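Local coordinates for membrane protein, putative (Geobacter sulfurreducens PCA, PDB 2QYB), which forms the GAF domain of a larger putative membrane protein that may have transmembrane transporter and phosphatase activity, at residues A[75-79]-A[122-127]; A[34-40]-A[126-132]; A[84-90]-A[107-113]; A[47-51]-A[64-69]. All coordinates share one frame; numbering follows the deposited sequence.

Interaction 1: residues A[75-79]-A[122-127]; sequences IGEAF and PFGILS
Phe79, on helix 74-81, and Ile125, on strand 124-130, bury more than half of the surface between the two segments. The helix and strand directions lie 129° apart. Ile125 carries CG1 beside its backbone N (chi1 -65°), and the chain beyond ends in CD1 against the helix backbone, 3.7 Å from Phe79 N. That same methyl packs on Ala78 CB at 4.0 Å, wedged between two successive helix residues, while CG2 on the other branch meets Ile75 CG1 at 3.9 Å. Ile75 reaches on with CD1 to Ser127 OG at 3.6 Å, a van der Waals contact with the next residue of the same strand face.

In Phe79, CG swings away from the backbone N (chi1 -176°), and the ring is carried towards the start of the strand. Its edge meets Gly124 N nearly in the ring plane, CE1 lying 3.9 Å from that nitrogen. The same CE1 touches Pro122 CB at 4.1 Å, and the proline ring also rests on the helix backbone, with Pro122 CG 3.4 Å from Phe79 O. Phe123 and Gly124 form a classic beta bulge opposite Ile115.

Because the segments share no hydrogen bond, this part of the helix rests on the sheet through van der Waals contact, largely between apolar groups, the polar backbone groups of the strand being paired with its neighbours 37-43 and 109-115.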
loop_
_atom_site.group_PDB
_atom_site.type_symbol
_atom_site.label_atom_id
_atom_site.label_comp_id
_atom_site.label_asym_id
_atom_site.label_seq_id
_atom_site.Cartn_x
_atom_site.Cartn_y
_atom_site.Cartn_z
ATOM N N ILE A 75 0.474 -9.581 20.896
ATOM C CA ILE A 75 1.068 -8.417 20.260
ATOM C C ILE A 75 1.414 -7.279 21.248
ATOM O O ILE A 75 2.460 -6.647 21.158
ATOM C CB ILE A 75 0.143 -7.895 19.138
ATOM C CG1 ILE A 75 0.878 -6.865 18.280
ATOM C CG2 ILE A 75 -1.191 -7.334 19.732
ATOM C CD1 ILE A 75 0.178 -6.583 16.999
ATOM N N GLY A 76 0.548 -7.042 22.215
ATOM C CA GLY A 76 0.846 -6.096 23.292
ATOM C C GLY A 76 1.997 -6.567 24.162
ATOM O O GLY A 76 2.791 -5.759 24.646
ATOM N N GLU A 77 2.080 -7.878 24.363
ATOM C CA GLU A 77 3.123 -8.447 25.197
ATOM C C GLU A 77 4.463 -8.342 24.479
ATOM O O GLU A 77 5.472 -8.066 25.099
ATOM C CB GLU A 77 2.796 -9.908 25.578
ATOM C CG GLU A 77 3.922 -10.689 26.357
ATOM C CD GLU A 77 4.415 -9.961 27.607
ATOM O OE1 GLU A 77 3.715 -9.025 28.044
ATOM O OE2 GLU A 77 5.496 -10.310 28.157
ATOM N N ALA A 78 4.468 -8.525 23.171
ATOM C CA ALA A 78 5.703 -8.386 22.403
ATOM C C ALA A 78 6.230 -6.955 22.436
ATOM O O ALA A 78 7.430 -6.697 22.606
ATOM C CB ALA A 78 5.476 -8.845 20.963
ATOM N N PHE A 79 5.309 -6.018 22.272
ATOM C CA PHE A 79 5.643 -4.612 22.252
ATOM C C PHE A 79 6.097 -4.150 23.601
ATOM O O PHE A 79 7.124 -3.476 23.702
ATOM C CB PHE A 79 4.437 -3.776 21.843
ATOM C CG PHE A 79 4.735 -2.326 21.719
ATOM C CD1 PHE A 79 5.498 -1.848 20.653
ATOM C CD2 PHE A 79 4.289 -1.437 22.659
ATOM C CE1 PHE A 79 5.799 -0.489 20.526
ATOM C CE2 PHE A 79 4.577 -0.070 22.538
ATOM C CZ PHE A 79 5.321 0.398 21.460
ATOM N N PRO A 122 11.085 -0.265 21.401
ATOM C CA PRO A 122 10.404 -0.542 20.169
ATOM C C PRO A 122 9.418 0.545 19.832
ATOM O O PRO A 122 8.819 1.139 20.745
ATOM C CB PRO A 122 9.674 -1.870 20.440
ATOM C CG PRO A 122 9.527 -1.942 21.884
ATOM C CD PRO A 122 10.801 -1.298 22.411
ATOM N N PHE A 123 9.297 0.803 18.534
ATOM C CA PHE A 123 8.327 1.757 18.034
ATOM C C PHE A 123 7.283 1.174 17.075
ATOM O O PHE A 123 6.488 1.924 16.489
ATOM C CB PHE A 123 9.017 2.991 17.444
ATOM C CG PHE A 123 10.021 2.703 16.367
ATOM C CD1 PHE A 123 11.380 2.880 16.610
ATOM C CD2 PHE A 123 9.624 2.340 15.109
ATOM C CE1 PHE A 123 12.316 2.657 15.621
ATOM C CE2 PHE A 123 10.563 2.121 14.119
ATOM C CZ PHE A 123 11.896 2.272 14.379
ATOM N N GLY A 124 7.280 -0.161 16.986
ATOM C CA GLY A 124 6.322 -0.926 16.219
ATOM C C GLY A 124 6.447 -2.434 16.387
ATOM O O GLY A 124 7.302 -2.924 17.120
ATOM N N ILE A 125 5.547 -3.155 15.706
ATOM C CA ILE A 125 5.528 -4.615 15.632
ATOM C C ILE A 125 5.435 -5.117 14.167
ATOM O O ILE A 125 4.671 -4.632 13.389
ATOM C CB ILE A 125 4.351 -5.187 16.446
ATOM C CG1 ILE A 125 4.558 -4.885 17.948
ATOM C CG2 ILE A 125 4.244 -6.680 16.280
ATOM C CD1 ILE A 125 5.796 -5.593 18.620
ATOM N N LEU A 126 6.254 -6.083 13.829
ATOM C CA LEU A 126 6.120 -6.828 12.627
ATOM C C LEU A 126 5.403 -8.118 13.008
ATOM O O LEU A 126 5.943 -8.879 13.776
ATOM C CB LEU A 126 7.519 -7.129 12.032
ATOM C CG LEU A 126 7.571 -8.182 10.931
ATOM C CD1 LEU A 126 6.692 -7.716 9.728
ATOM C CD2 LEU A 126 9.049 -8.606 10.518
ATOM N N SER A 127 4.190 -8.329 12.488
ATOM C CA SER A 127 3.361 -9.512 12.775
ATOM C C SER A 127 3.274 -10.346 11.521
ATOM O O SER A 127 3.009 -9.805 10.458
ATOM C CB SER A 127 1.926 -9.115 13.179
ATOM O OG SER A 127 1.908 -8.070 14.167
#

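Interaction 2: residues A[34-40]-A[126-132]; sequences KLDLAVI and LSVFSRT
Asp36 and Leu37 both face Phe129 in a classic beta bulge at the start of the pairing. Phe129 O accepts two amides, Asp36 N at 2.8 Å, lying in the carbonyl plane, and Leu37 N at 3.1 Å, tilted from it. Beyond the bulge the antiparallel pairing is regular: Leu37 with Phe129 and Val39 with Ser127 are hydrogen-bonded pairs, each satisfied in both directions.

The Asp36 carboxylate reaches across to the end of the partner strand, its CG beside the backbone N (chi1 -66°). OD2 accepts Thr132 OG1 at 2.5 Å through its syn lone pair, and on its anti side it takes Arg131 N at 2.6 Å, a bent bond of 130° somewhat out of the carboxylate plane. Ser130 OG serves as both donor and acceptor: it gives its proton to Lys34 O at 2.8 Å, approaching nearly along the carbonyl bond, and receives Thr132 N at 2.9 Å in an ST turn, with Ile133 N as a further donor. The guanidinium of Arg131 lays one face over Asp36 CB, while its NH2 is hydrogen-bonded to Lys57 O.

Along the strands the side-chain packing is apolar. Leu37 and Phe129 run side by side, CD2 to CD2 at 4.1 Å, on the face shared with Val39; on the face of Ala38 and Val128, Leu35 CD2 meets Val128 CB at 3.8 Å, and Leu35 also packs on Leu29 of helix 10-32 and Phe141 of helix 139-158.

Two donors on a single carboxylate oxygen would probably stabilise the ionised form of Asp36, which ties the turn after one strand to the bulge that opens the other.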
loop_
_atom_site.group_PDB
_atom_site.type_symbol
_atom_site.label_atom_id
_atom_site.label_comp_id
_atom_site.label_asym_id
_atom_site.label_seq_id
_atom_site.Cartn_x
_atom_site.Cartn_y
_atom_site.Cartn_z
ATOM N N LYS A 34 6.618 -19.346 3.255
ATOM C CA LYS A 34 5.229 -19.843 3.427
ATOM C C LYS A 34 4.424 -19.052 4.448
ATOM O O LYS A 34 3.760 -19.646 5.295
ATOM C CB LYS A 34 5.234 -21.330 3.819
ATOM C CG LYS A 34 5.956 -22.216 2.809
ATOM C CD LYS A 34 6.047 -23.668 3.288
ATOM C CE LYS A 34 6.974 -24.486 2.342
ATOM N NZ LYS A 34 6.835 -25.950 2.632
ATOM N N LEU A 35 4.500 -17.719 4.352
ATOM C CA LEU A 35 3.679 -16.795 5.108
ATOM C C LEU A 35 2.556 -16.364 4.176
ATOM O O LEU A 35 2.756 -16.256 2.955
ATOM C CB LEU A 35 4.483 -15.568 5.507
ATOM C CG LEU A 35 5.513 -15.810 6.590
ATOM C CD1 LEU A 35 6.405 -14.595 6.692
ATOM C CD2 LEU A 35 4.835 -16.166 7.937
ATOM N N ASP A 36 1.391 -16.107 4.741
ATOM C CA ASP A 36 0.248 -15.703 3.955
ATOM C C ASP A 36 -0.176 -14.295 4.301
ATOM O O ASP A 36 -0.930 -13.692 3.552
ATOM C CB ASP A 36 -0.920 -16.645 4.216
ATOM C CG ASP A 36 -0.643 -18.026 3.735
ATOM O OD1 ASP A 36 -0.702 -18.231 2.508
ATOM O OD2 ASP A 36 -0.347 -18.909 4.567
ATOM N N LEU A 37 0.287 -13.762 5.427
ATOM C CA LEU A 37 -0.040 -12.374 5.779
ATOM C C LEU A 37 1.078 -11.837 6.640
ATOM O O LEU A 37 1.670 -12.597 7.387
ATOM C CB LEU A 37 -1.388 -12.289 6.504
ATOM C CG LEU A 37 -1.874 -10.902 6.972
ATOM C CD1 LEU A 37 -2.190 -9.902 5.843
ATOM C CD2 LEU A 37 -3.125 -11.116 7.846
ATOM N N ALA A 38 1.368 -10.542 6.466
ATOM C CA ALA A 38 2.385 -9.826 7.204
ATOM C C ALA A 38 1.856 -8.420 7.428
ATOM O O ALA A 38 1.320 -7.819 6.521
ATOM C CB ALA A 38 3.752 -9.785 6.421
ATOM N N VAL A 39 2.046 -7.885 8.623
ATOM C CA VAL A 39 1.562 -6.556 8.958
ATOM C C VAL A 39 2.701 -5.823 9.685
ATOM O O VAL A 39 3.383 -6.416 10.497
ATOM C CB VAL A 39 0.228 -6.596 9.839
ATOM C CG1 VAL A 39 -0.364 -5.237 10.006
ATOM C CG2 VAL A 39 -0.827 -7.523 9.249
ATOM N N ILE A 40 2.938 -4.562 9.336
ATOM C CA ILE A 40 3.752 -3.645 10.163
ATOM C C ILE A 40 2.785 -2.646 10.863
ATOM O O ILE A 40 1.950 -2.033 10.211
ATOM C CB ILE A 40 4.780 -2.868 9.315
ATOM C CG1 ILE A 40 5.872 -3.804 8.804
ATOM C CG2 ILE A 40 5.396 -1.705 10.099
ATOM C CD1 ILE A 40 6.561 -3.297 7.542
ATOM N N LEU A 126 6.254 -6.083 13.829
ATOM C CA LEU A 126 6.120 -6.828 12.627
ATOM C C LEU A 126 5.403 -8.118 13.008
ATOM O O LEU A 126 5.943 -8.879 13.776
ATOM C CB LEU A 126 7.519 -7.129 12.032
ATOM C CG LEU A 126 7.571 -8.182 10.931
ATOM C CD1 LEU A 126 6.692 -7.716 9.728
ATOM C CD2 LEU A 126 9.049 -8.606 10.518
ATOM N N SER A 127 4.190 -8.329 12.488
ATOM C CA SER A 127 3.361 -9.512 12.775
ATOM C C SER A 127 3.274 -10.346 11.521
ATOM O O SER A 127 3.009 -9.805 10.458
ATOM C CB SER A 127 1.926 -9.115 13.179
ATOM O OG SER A 127 1.908 -8.070 14.167
ATOM N N VAL A 128 3.451 -11.656 11.625
ATOM C CA VAL A 128 3.385 -12.533 10.441
ATOM C C VAL A 128 2.606 -13.817 10.698
ATOM O O VAL A 128 2.668 -14.402 11.765
ATOM C CB VAL A 128 4.807 -12.894 9.946
ATOM C CG1 VAL A 128 5.582 -11.622 9.628
ATOM C CG2 VAL A 128 5.582 -13.687 11.003
ATOM N N PHE A 129 1.920 -14.290 9.675
ATOM C CA PHE A 129 0.951 -15.376 9.823
ATOM C C PHE A 129 1.057 -16.324 8.648
ATOM O O PHE A 129 1.139 -15.897 7.532
ATOM C CB PHE A 129 -0.457 -14.790 9.838
ATOM C CG PHE A 129 -0.649 -13.712 10.848
ATOM C CD1 PHE A 129 -1.222 -14.016 12.124
ATOM C CD2 PHE A 129 -0.288 -12.384 10.549
ATOM C CE1 PHE A 129 -1.415 -13.035 13.056
ATOM C CE2 PHE A 129 -0.473 -11.410 11.478
ATOM C CZ PHE A 129 -1.033 -11.720 12.744
ATOM N N SER A 130 1.070 -17.607 8.910
ATOM C CA SER A 130 0.905 -18.613 7.870
ATOM C C SER A 130 -0.464 -19.321 8.040
ATOM O O SER A 130 -0.773 -19.805 9.099
ATOM C CB SER A 130 2.033 -19.639 7.953
ATOM O OG SER A 130 1.816 -20.723 7.070
ATOM N N ARG A 131 -1.267 -19.324 6.977
ATOM C CA ARG A 131 -2.404 -20.238 6.827
ATOM C C ARG A 131 -1.984 -21.566 6.159
ATOM O O ARG A 131 -2.841 -22.378 5.765
ATOM C CB ARG A 131 -3.524 -19.560 6.019
ATOM C CG ARG A 131 -4.140 -18.409 6.785
ATOM C CD ARG A 131 -5.293 -17.776 6.074
ATOM N NE ARG A 131 -4.796 -16.991 4.956
ATOM C CZ ARG A 131 -4.593 -15.672 4.964
ATOM N NH1 ARG A 131 -4.876 -14.941 6.049
ATOM N NH2 ARG A 131 -4.129 -15.079 3.849
ATOM N N THR A 132 -0.670 -21.788 6.062
ATOM C CA THR A 132 -0.102 -22.816 5.150
ATOM C C THR A 132 0.580 -23.935 5.968
ATOM O O THR A 132 0.356 -25.103 5.686
ATOM C CB THR A 132 0.925 -22.182 4.089
ATOM O OG1 THR A 132 0.352 -21.030 3.427
ATOM C CG2 THR A 132 1.390 -23.223 3.028
#

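Interaction 3: residues A[84-90]-A[107-113]; sequences LQFVNDT and IKSFAHI
Thr90 grips the loop before strand 109-115 with two hydrogen bonds: OG1 gives its proton to Ile107 O at 2.6 Å, in the carbonyl plane on a lone pair, and the amide N meets Lys108 O at 2.8 Å from well above that carbonyl's plane. With OG1 between backbone N and carbonyl carbon (chi1 53°), the hydroxyl can work beside its own amide. Further along, Gln85 with His112 and Val87 with Phe110 are antiparallel hydrogen-bonded pairs. The shortest of their four bonds is His112 N to Gln85 O, 2.7 Å and almost straight at 175°.

Val87 lies over one face of the Phe110 ring, its CB 4.1 Å from the centroid in a CH-pi contact, and CG2 presses on Phe110 CZ at 3.5 Å. Thr90 CG2 comes instead to the edge of that ring. On the reverse of the sheet, Phe86 CB and Ala111 CB touch at 3.8 Å.

Strand 85-87 is the outermost on its side of the sheet within this chain, and strand 109-115 joins it to 124-130. Met102 of helix 96-104 packs on Thr90, Ile107 and Phe110, Tyr74 of helix 74-81 meets Phe110 edge-to-face, and Phe137 covers Ala111 on the reverse.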
loop_
_atom_site.group_PDB
_atom_site.type_symbol
_atom_site.label_atom_id
_atom_site.label_comp_id
_atom_site.label_asym_id
_atom_site.label_seq_id
_atom_site.Cartn_x
_atom_site.Cartn_y
_atom_site.Cartn_z
ATOM N N LEU A 84 10.076 -10.992 21.229
ATOM C CA LEU A 84 9.205 -11.622 20.287
ATOM C C LEU A 84 8.298 -12.625 20.975
ATOM O O LEU A 84 8.619 -13.153 22.031
ATOM C CB LEU A 84 9.998 -12.256 19.140
ATOM C CG LEU A 84 10.965 -13.350 19.487
ATOM C CD1 LEU A 84 10.250 -14.679 19.553
ATOM C CD2 LEU A 84 12.074 -13.346 18.435
ATOM N N GLN A 85 7.149 -12.830 20.363
ATOM C CA GLN A 85 6.155 -13.775 20.813
ATOM C C GLN A 85 5.747 -14.606 19.599
ATOM O O GLN A 85 5.524 -14.050 18.490
ATOM C CB GLN A 85 4.936 -13.001 21.299
ATOM C CG GLN A 85 5.224 -11.943 22.341
ATOM C CD GLN A 85 5.696 -12.555 23.647
ATOM O OE1 GLN A 85 4.957 -13.308 24.303
ATOM N NE2 GLN A 85 6.942 -12.238 24.031
ATOM N N PHE A 86 5.647 -15.915 19.747
ATOM C CA PHE A 86 5.179 -16.724 18.587
ATOM C C PHE A 86 4.395 -17.957 19.015
ATOM O O PHE A 86 4.520 -18.387 20.126
ATOM C CB PHE A 86 6.360 -17.112 17.660
ATOM C CG PHE A 86 7.364 -17.975 18.313
ATOM C CD1 PHE A 86 7.279 -19.364 18.218
ATOM C CD2 PHE A 86 8.389 -17.413 19.080
ATOM C CE1 PHE A 86 8.222 -20.173 18.869
ATOM C CE2 PHE A 86 9.339 -18.220 19.738
ATOM C CZ PHE A 86 9.248 -19.587 19.634
ATOM N N VAL A 87 3.568 -18.468 18.111
ATOM C CA VAL A 87 2.798 -19.704 18.291
ATOM C C VAL A 87 3.083 -20.567 17.051
ATOM O O VAL A 87 2.793 -20.165 15.911
ATOM C CB VAL A 87 1.250 -19.435 18.503
ATOM C CG1 VAL A 87 0.441 -20.711 18.531
ATOM C CG2 VAL A 87 1.014 -18.658 19.764
ATOM N N ASN A 88 3.703 -21.733 17.267
ATOM C CA ASN A 88 4.046 -22.618 16.144
ATOM C C ASN A 88 2.883 -23.454 15.609
ATOM O O ASN A 88 2.849 -23.776 14.418
ATOM C CB ASN A 88 5.285 -23.457 16.459
ATOM C CG ASN A 88 6.523 -22.865 15.841
ATOM O OD1 ASN A 88 7.571 -22.755 16.451
ATOM N ND2 ASN A 88 6.384 -22.436 14.634
ATOM N N ASP A 89 1.907 -23.728 16.479
ATOM C CA ASP A 89 0.709 -24.458 16.108
ATOM C C ASP A 89 -0.514 -23.914 16.859
ATOM O O ASP A 89 -0.666 -24.145 18.049
ATOM C CB ASP A 89 0.868 -25.970 16.363
ATOM C CG ASP A 89 -0.222 -26.787 15.671
ATOM O OD1 ASP A 89 -1.312 -26.215 15.471
ATOM O OD2 ASP A 89 0.016 -27.987 15.325
ATOM N N THR A 90 -1.400 -23.227 16.136
ATOM C CA THR A 90 -2.580 -22.661 16.742
ATOM C C THR A 90 -3.509 -23.696 17.441
ATOM O O THR A 90 -4.314 -23.303 18.267
ATOM C CB THR A 90 -3.397 -21.829 15.726
ATOM O OG1 THR A 90 -3.661 -22.635 14.583
ATOM C CG2 THR A 90 -2.633 -20.514 15.310
ATOM N N ILE A 107 -5.596 -19.752 10.155
ATOM C CA ILE A 107 -4.228 -19.518 10.685
ATOM C C ILE A 107 -3.637 -20.708 11.461
ATOM O O ILE A 107 -4.189 -21.124 12.487
ATOM C CB ILE A 107 -4.186 -18.265 11.602
ATOM C CG1 ILE A 107 -4.631 -17.008 10.800
ATOM C CG2 ILE A 107 -2.764 -18.109 12.232
ATOM C CD1 ILE A 107 -5.179 -15.791 11.678
ATOM N N LYS A 108 -2.501 -21.223 10.986
ATOM C CA LYS A 108 -1.812 -22.362 11.627
ATOM C C LYS A 108 -0.715 -21.951 12.604
ATOM O O LYS A 108 -0.397 -22.661 13.536
ATOM C CB LYS A 108 -1.202 -23.273 10.542
ATOM C CG LYS A 108 -2.286 -23.878 9.699
ATOM C CD LYS A 108 -1.858 -25.066 8.841
ATOM C CE LYS A 108 -3.115 -25.687 8.175
ATOM N NZ LYS A 108 -4.276 -25.930 9.177
ATOM N N SER A 109 -0.149 -20.788 12.372
ATOM C CA SER A 109 1.182 -20.436 12.873
ATOM C C SER A 109 1.304 -18.879 12.846
ATOM O O SER A 109 0.818 -18.241 11.897
ATOM C CB SER A 109 2.155 -21.102 11.924
ATOM O OG SER A 109 3.487 -20.997 12.343
ATOM N N PHE A 110 1.867 -18.248 13.874
ATOM C CA PHE A 110 2.115 -16.800 13.792
ATOM C C PHE A 110 3.229 -16.322 14.688
ATOM O O PHE A 110 3.691 -17.054 15.554
ATOM C CB PHE A 110 0.827 -15.953 14.018
ATOM C CG PHE A 110 0.318 -15.975 15.427
ATOM C CD1 PHE A 110 0.811 -15.084 16.372
ATOM C CD2 PHE A 110 -0.639 -16.897 15.811
ATOM C CE1 PHE A 110 0.363 -15.118 17.687
ATOM C CE2 PHE A 110 -1.107 -16.923 17.110
ATOM C CZ PHE A 110 -0.603 -16.030 18.054
ATOM N N ALA A 111 3.665 -15.085 14.458
ATOM C CA ALA A 111 4.762 -14.459 15.238
ATOM C C ALA A 111 4.599 -12.940 15.286
ATOM O O ALA A 111 4.121 -12.345 14.328
ATOM C CB ALA A 111 6.123 -14.820 14.648
ATOM N N HIS A 112 4.951 -12.344 16.433
ATOM C CA HIS A 112 5.036 -10.894 16.599
ATOM C C HIS A 112 6.450 -10.499 17.013
ATOM O O HIS A 112 6.961 -10.986 18.003
ATOM C CB HIS A 112 3.998 -10.395 17.613
ATOM C CG HIS A 112 2.585 -10.637 17.189
ATOM N ND1 HIS A 112 1.784 -11.617 17.745
ATOM C CD2 HIS A 112 1.829 -10.024 16.255
ATOM C CE1 HIS A 112 0.592 -11.590 17.174
ATOM N NE2 HIS A 112 0.591 -10.626 16.271
ATOM N N ILE A 113 7.052 -9.582 16.250
ATOM C CA ILE A 113 8.454 -9.234 16.369
ATOM C C ILE A 113 8.564 -7.751 16.566
ATOM O O ILE A 113 8.124 -6.979 15.710
ATOM C CB ILE A 113 9.251 -9.619 15.101
ATOM C CG1 ILE A 113 9.075 -11.123 14.791
ATOM C CG2 ILE A 113 10.751 -9.201 15.236
ATOM C CD1 ILE A 113 8.217 -11.315 13.554
#

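Interaction 4: residues A[47-51]-A[64-69]; sequences GVLRV and GKDWEP
Asp66 faces Arg50 and Val51, and its side chain spans the contact from backbone to salt bridge. Its CB rests against the neighbouring strand, 3.7 Å from Leu49 O and 4.2 Å from Val48 CG1. With CG turned beside the backbone N (chi1 -67°), the carboxylate is directed along the strand, and CG lies 3.5 Å from Arg50 NE. The two oxygens then part company. OD1 takes the backbone N of Val51 at 2.9 Å in a fairly straight bond (167°), although the amide arrives from above the carboxylate plane. OD2 forms the salt bridge to Arg50 NE at 2.7 Å, a bond weakened by its bent N-H direction. Guanidinium and carboxylate planes are turned 48° apart, and Arg50 bends at chi2 and chi3 to bring NE back to the aspartate. A water bonded to Arg50 NH1 lies within hydrogen-bonding distance of Asp66 OD1 and Val51 O.

Beside this, Leu49 and Trp67 make a reciprocal pair of backbone bonds, Leu49 N to Trp67 O measuring 2.7 Å. Pro69 CD packs on Gly47 O at 3.5 Å. Arg50 also packs on Ile20 of the second subunit, with a long, weak ion pair to Asp17 of that subunit.

The arrangement is a single antiparallel bridge by which the loop between strand 49-56 and helix 74-81 folds back along strand 49-56, outermost in the GAF domain's sheet within this chain.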
loop_
_atom_site.group_PDB
_atom_site.type_symbol
_atom_site.label_atom_id
_atom_site.label_comp_id
_atom_site.label_asym_id
_atom_site.label_seq_id
_atom_site.Cartn_x
_atom_site.Cartn_y
_atom_site.Cartn_z
ATOM N N GLY A 47 0.404 6.829 21.152
ATOM C CA GLY A 47 0.836 5.482 21.583
ATOM C C GLY A 47 0.077 4.258 21.036
ATOM O O GLY A 47 0.374 3.134 21.442
ATOM N N VAL A 48 -0.906 4.451 20.149
ATOM C CA VAL A 48 -1.611 3.329 19.518
ATOM C C VAL A 48 -0.738 2.692 18.384
ATOM O O VAL A 48 -0.098 3.404 17.601
ATOM C CB VAL A 48 -2.996 3.808 18.939
ATOM C CG1 VAL A 48 -3.751 2.663 18.199
ATOM C CG2 VAL A 48 -3.849 4.432 20.017
ATOM N N LEU A 49 -0.729 1.359 18.316
ATOM C CA LEU A 49 -0.085 0.611 17.222
ATOM C C LEU A 49 -0.996 0.592 15.991
ATOM O O LEU A 49 -1.958 -0.182 15.910
ATOM C CB LEU A 49 0.263 -0.821 17.641
ATOM C CG LEU A 49 1.521 -1.003 18.501
ATOM C CD1 LEU A 49 1.582 -2.429 19.010
ATOM C CD2 LEU A 49 2.808 -0.652 17.720
ATOM N N ARG A 50 -0.689 1.483 15.054
ATOM C CA ARG A 50 -1.465 1.678 13.867
ATOM C C ARG A 50 -0.903 0.821 12.741
ATOM O O ARG A 50 0.311 0.847 12.480
ATOM C CB ARG A 50 -1.400 3.151 13.449
ATOM C CG ARG A 50 -2.010 4.170 14.437
ATOM C CD ARG A 50 -3.521 4.315 14.347
ATOM N NE ARG A 50 -4.004 4.252 12.962
ATOM C CZ ARG A 50 -4.221 5.285 12.130
ATOM N NH1 ARG A 50 -4.633 5.038 10.886
ATOM N NH2 ARG A 50 -4.017 6.551 12.498
ATOM N N VAL A 51 -1.795 0.125 12.038
ATOM C CA VAL A 51 -1.438 -0.539 10.773
ATOM C C VAL A 51 -0.976 0.454 9.697
ATOM O O VAL A 51 -1.734 1.362 9.268
ATOM C CB VAL A 51 -2.594 -1.351 10.183
ATOM C CG1 VAL A 51 -2.149 -1.976 8.865
ATOM C CG2 VAL A 51 -3.084 -2.393 11.206
ATOM N N GLY A 64 -6.030 -7.780 11.530
ATOM C CA GLY A 64 -5.895 -6.499 10.799
ATOM C C GLY A 64 -6.139 -5.115 11.438
ATOM O O GLY A 64 -6.058 -4.057 10.703
ATOM N N LYS A 65 -6.438 -5.070 12.747
ATOM C CA LYS A 65 -6.859 -3.798 13.369
ATOM C C LYS A 65 -5.720 -2.989 14.020
ATOM O O LYS A 65 -4.619 -3.452 14.158
ATOM C CB LYS A 65 -7.969 -4.052 14.392
ATOM C CG LYS A 65 -9.219 -4.666 13.764
ATOM C CD LYS A 65 -10.060 -5.419 14.770
ATOM C CE LYS A 65 -11.330 -5.958 14.131
ATOM N NZ LYS A 65 -12.524 -5.798 15.028
ATOM N N ASP A 66 -6.027 -1.774 14.449
ATOM C CA ASP A 66 -5.114 -1.002 15.258
ATOM C C ASP A 66 -5.174 -1.446 16.728
ATOM O O ASP A 66 -6.250 -1.813 17.211
ATOM C CB ASP A 66 -5.460 0.481 15.105
ATOM C CG ASP A 66 -5.179 1.003 13.699
ATOM O OD1 ASP A 66 -4.511 0.307 12.892
ATOM O OD2 ASP A 66 -5.635 2.122 13.416
ATOM N N TRP A 67 -4.032 -1.441 17.428
ATOM C CA TRP A 67 -3.987 -1.903 18.829
ATOM C C TRP A 67 -3.358 -0.924 19.828
ATOM O O TRP A 67 -2.198 -0.483 19.684
ATOM C CB TRP A 67 -3.303 -3.287 18.927
ATOM C CG TRP A 67 -4.138 -4.314 18.233
ATOM C CD1 TRP A 67 -4.075 -4.656 16.918
ATOM C CD2 TRP A 67 -5.246 -5.048 18.787
ATOM N NE1 TRP A 67 -5.033 -5.575 16.621
ATOM C CE2 TRP A 67 -5.764 -5.852 17.750
ATOM C CE3 TRP A 67 -5.830 -5.121 20.063
ATOM C CZ2 TRP A 67 -6.875 -6.708 17.927
ATOM C CZ3 TRP A 67 -6.923 -6.003 20.255
ATOM C CH2 TRP A 67 -7.433 -6.779 19.182
ATOM N N GLU A 68 -4.148 -0.582 20.847
ATOM C CA GLU A 68 -3.597 -0.090 22.114
ATOM C C GLU A 68 -2.855 -1.267 22.777
ATOM O O GLU A 68 -3.470 -2.301 23.135
ATOM C CB GLU A 68 -4.681 0.432 23.043
ATOM C CG GLU A 68 -5.554 1.518 22.409
ATOM C CD GLU A 68 -6.422 2.276 23.410
ATOM O OE1 GLU A 68 -6.592 1.823 24.567
ATOM O OE2 GLU A 68 -6.936 3.333 23.012
ATOM N N PRO A 69 -1.526 -1.116 22.934
ATOM C CA PRO A 69 -0.759 -2.242 23.451
ATOM C C PRO A 69 -1.184 -2.587 24.885
ATOM O O PRO A 69 -1.419 -1.695 25.711
ATOM C CB PRO A 69 0.694 -1.766 23.357
ATOM C CG PRO A 69 0.616 -0.305 23.318
ATOM C CD PRO A 69 -0.688 0.071 22.690
HETATM O O HOH W 1 -3.977 2.221 10.533
#

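How the interactions relate
The four contacts follow the antiparallel sheet, whose strand order 2-1-5-4-3 fits a GAF domain, almost from edge to edge. Interactions 1 and 2 share Leu126 and Ser127 on strand 124-130, with centres about 14 Å apart. Interaction 3 joins both through strand 109-115, where Leu126 N lies 2.8 Å from Ile113 O and Val128 N 2.9 Å from Ala111 O. At the far edge, interaction 4 meets interaction 1 by packing, Phe79 CD2 to Pro69 CB at 3.7 Å, and touches interaction 2 where Val39 CG1 and Val51 CG1 stand 3.9 Å apart. Interactions 3 and 4 do not touch, their centres being about 18 Å apart.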